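Local coordinates for O-phospho-L-seryl-tRNA:Cys-tRNA synthase (Methanocaldococcus jannaschii DSM 2661, PDB 5X6B), which probably converts O-phosphoseryl-tRNA(Cys) to cysteinyl-tRNA(Cys) with pyridoxal phosphate as cofactor, at residues Met113-Pro118 and Leu266-Glu271. Numbering follows the deposited sequence.
Sequences MDCARP and LAFSEE
C115 and F268 pair across two antiparallel strands at one margin of the large mixed sheet, the seven-stranded sheet of a fold type I pyridoxal phosphate enzyme. Strand 115-119 is outermost within the chain, and 264-268 joins it to 248-252. C115–F268 and R117–L266 are hydrogen-bonded pairs; between them A116 and A267 form a non-hydrogen-bonded pair whose methyls point to the opposite face, where helix 100-111 packs. The four backbone bonds include R117 N to L266 O at 2.7 Å and L266 N to R117 O at 2.8 Å.

Take F268 outward from CB. Its CG sits between the backbone N and the carbonyl carbon (chi1 55°), which swings the ring across toward C115 and R117. CD1 and CE1 then run beneath C115, whose CB lies over one ring face in a CH-pi contact, 3.7 Å from the F268 centroid. C115 SG stands obliquely off the ring. At CZ the ring still touches C115 CB, while F268 CE2 meets R117 CG, which comes in at the ring edge, 3.7 Å away. The R117 chain bends at chi2, and NH1 turns back to hydrogen-bond its neighbour's carbonyl, A116 O; NH2 is salt-bridged to E287.

On the alanine face, M113 lays CG against A267 CB and curls its CE to F268 CA. Past the strands the carboxylate of D114 is shared: OD1 forms a salt bridge with K242 NZ, and OD2, approached on its anti side, accepts a nearly straight hydrogen bond (171°) from E270 N at 3.1 Å.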
ATOM      1  N   MET B 113     -14.708  11.640  15.417  1.00 74.81           N
ATOM      2  CA  MET B 113     -14.012  11.301  16.652  1.00 72.22           C
ATOM      3  C   MET B 113     -12.919  12.336  16.900  1.00 58.82           C
ATOM      4  O   MET B 113     -12.560  13.091  15.999  1.00 59.09           O
ATOM      5  CB  MET B 113     -13.425   9.889  16.584  1.00 62.93           C
ATOM      6  CG  MET B 113     -14.462   8.785  16.429  1.00 63.69           C
ATOM      7  SD  MET B 113     -15.438   8.480  17.920  1.00 70.06           S
ATOM      8  CE  MET B 113     -14.203   7.790  19.011  1.00 64.93           C
ATOM      9  N   ASP B 114     -12.404  12.378  18.124  1.00 70.31           N
ATOM     10  CA  ASP B 114     -11.416  13.385  18.498  1.00 79.22           C
ATOM     11  C   ASP B 114     -10.058  13.122  17.857  1.00 70.74           C
ATOM     12  O   ASP B 114      -9.425  14.036  17.330  1.00 66.50           O
ATOM     13  CB  ASP B 114     -11.263  13.446  20.022  1.00 80.41           C
ATOM     14  CG  ASP B 114     -12.464  14.073  20.708  1.00 84.93           C
ATOM     15  OD1 ASP B 114     -13.140  14.920  20.084  1.00 76.20           O
ATOM     16  OD2 ASP B 114     -12.727  13.716  21.878  1.00 85.34           O
ATOM     17  N   CYS B 115      -9.617  11.869  17.909  1.00 60.86           N
ATOM     18  CA  CYS B 115      -8.279  11.511  17.460  1.00 58.85           C
ATOM     19  C   CYS B 115      -8.310  10.240  16.624  1.00 63.35           C
ATOM     20  O   CYS B 115      -9.306   9.518  16.621  1.00 61.95           O
ATOM     21  CB  CYS B 115      -7.347  11.312  18.657  1.00 77.61           C
ATOM     22  SG  CYS B 115      -7.524  12.526  19.982  1.00 80.83           S
ATOM     23  N   ALA B 116      -7.210   9.966  15.930  1.00 67.80           N
ATOM     24  CA  ALA B 116      -7.084   8.752  15.133  1.00 60.13           C
ATOM     25  C   ALA B 116      -5.626   8.320  15.007  1.00 56.01           C
ATOM     26  O   ALA B 116      -4.723   9.152  15.043  1.00 62.17           O
ATOM     27  CB  ALA B 116      -7.697   8.955  13.753  1.00 62.80           C
ATOM     28  N   ARG B 117      -5.406   7.018  14.864  1.00 58.94           N
ATOM     29  CA  ARG B 117      -4.065   6.480  14.648  1.00 64.26           C
ATOM     30  C   ARG B 117      -4.097   5.360  13.614  1.00 62.96           C
ATOM     31  O   ARG B 117      -5.045   4.575  13.573  1.00 65.41           O
ATOM     32  CB  ARG B 117      -3.460   5.962  15.959  1.00 57.25           C
ATOM     33  CG  ARG B 117      -3.000   7.045  16.927  1.00 59.26           C
ATOM     34  CD  ARG B 117      -1.828   7.835  16.370  1.00 61.92           C
ATOM     35  NE  ARG B 117      -1.299   8.809  17.323  1.00 57.69           N
ATOM     36  CZ  ARG B 117      -1.697  10.077  17.407  1.00 59.44           C
ATOM     37  NH1 ARG B 117      -2.644  10.541  16.603  1.00 52.98           N
ATOM     38  NH2 ARG B 117      -1.151  10.886  18.304  1.00 69.94           N
ATOM     39  N   PRO B 118      -3.058   5.285  12.768  1.00 57.19           N
ATOM     40  CA  PRO B 118      -2.940   4.203  11.789  1.00 58.60           C
ATOM     41  C   PRO B 118      -2.526   2.897  12.447  1.00 57.53           C
ATOM     42  O   PRO B 118      -1.699   2.905  13.356  1.00 63.10           O
ATOM     43  CB  PRO B 118      -1.852   4.704  10.842  1.00 57.60           C
ATOM     44  CG  PRO B 118      -1.017   5.596  11.692  1.00 73.01           C
ATOM     45  CD  PRO B 118      -1.964   6.262  12.644  1.00 59.51           C
ATOM     46  N   LEU B 266      -7.486   3.370  14.186  1.00 58.72           N
ATOM     47  CA  LEU B 266      -8.014   3.409  15.541  1.00 47.43           C
ATOM     48  C   LEU B 266      -8.375   4.847  15.863  1.00 49.09           C
ATOM     49  O   LEU B 266      -7.506   5.715  15.913  1.00 48.51           O
ATOM     50  CB  LEU B 266      -7.007   2.861  16.552  1.00 46.21           C
ATOM     51  CG  LEU B 266      -7.380   2.973  18.037  1.00 57.25           C
ATOM     52  CD1 LEU B 266      -8.705   2.278  18.326  1.00 55.15           C
ATOM     53  CD2 LEU B 266      -6.279   2.399  18.919  1.00 57.24           C
ATOM     54  N   ALA B 267      -9.664   5.103  16.048  1.00 48.32           N
ATOM     55  CA  ALA B 267     -10.119   6.432  16.426  1.00 59.83           C
ATOM     56  C   ALA B 267     -10.515   6.420  17.892  1.00 56.97           C
ATOM     57  O   ALA B 267     -11.009   5.412  18.396  1.00 51.53           O
ATOM     58  CB  ALA B 267     -11.280   6.875  15.555  1.00 50.78           C
ATOM     59  N   PHE B 268     -10.294   7.536  18.579  1.00 60.93           N
ATOM     60  CA  PHE B 268     -10.535   7.587  20.017  1.00 67.13           C
ATOM     61  C   PHE B 268     -10.718   9.011  20.537  1.00 65.91           C
ATOM     62  O   PHE B 268     -10.263   9.977  19.923  1.00 55.73           O
ATOM     63  CB  PHE B 268      -9.390   6.897  20.769  1.00 62.33           C
ATOM     64  CG  PHE B 268      -8.022   7.439  20.437  1.00 72.32           C
ATOM     65  CD1 PHE B 268      -7.478   8.485  21.167  1.00 75.13           C
ATOM     66  CD2 PHE B 268      -7.276   6.892  19.403  1.00 65.47           C
ATOM     67  CE1 PHE B 268      -6.222   8.980  20.869  1.00 76.78           C
ATOM     68  CE2 PHE B 268      -6.019   7.386  19.098  1.00 64.07           C
ATOM     69  CZ  PHE B 268      -5.492   8.431  19.833  1.00 74.47           C
ATOM     70  N   SER B 269     -11.386   9.123  21.681  1.00 75.91           N
ATOM     71  CA  SER B 269     -11.648  10.413  22.306  1.00 74.91           C
ATOM     72  C   SER B 269     -10.411  10.956  23.012  1.00 81.86           C
ATOM     73  O   SER B 269      -9.544  10.186  23.437  1.00 70.59           O
ATOM     74  CB  SER B 269     -12.797  10.293  23.307  1.00 85.48           C
ATOM     75  OG  SER B 269     -12.459   9.404  24.360  1.00 77.72           O
ATOM     76  N   GLU B 270     -10.345  12.279  23.149  1.00 70.84           N
ATOM     77  CA  GLU B 270      -9.248  12.938  23.857  1.00 72.49           C
ATOM     78  C   GLU B 270      -9.067  12.384  25.270  1.00 79.47           C
ATOM     79  O   GLU B 270      -7.954  12.359  25.799  1.00 88.10           O
ATOM     80  CB  GLU B 270      -9.489  14.450  23.915  1.00 62.47           C
ATOM     81  CG  GLU B 270      -8.432  15.242  24.686  1.00 87.30           C
ATOM     82  CD  GLU B 270      -7.075  15.265  23.997  1.00 94.72           C
ATOM     83  OE1 GLU B 270      -6.986  14.838  22.826  1.00115.90           O
ATOM     84  OE2 GLU B 270      -6.094  15.718  24.626  1.00 87.60           O
ATOM     85  N   GLU B 271     -10.166  11.929  25.865  1.00 72.57           N
ATOM     86  CA  GLU B 271     -10.159  11.381  27.216  1.00 81.38           C
ATOM     87  C   GLU B 271      -9.177  10.220  27.358  1.00 76.70           C
ATOM     88  O   GLU B 271      -8.510  10.087  28.382  1.00 83.38           O
ATOM     89  CB  GLU B 271     -11.571  10.929  27.605  1.00 82.47           C
ATOM     90  CG  GLU B 271     -11.692  10.355  29.006  1.00 84.09           C
ATOM     91  CD  GLU B 271     -13.104   9.902  29.331  1.00 90.38           C
ATOM     92  OE1 GLU B 271     -13.997  10.082  28.477  1.00109.91           O
ATOM     93  OE2 GLU B 271     -13.324   9.365  30.436  1.00 82.79           O
TER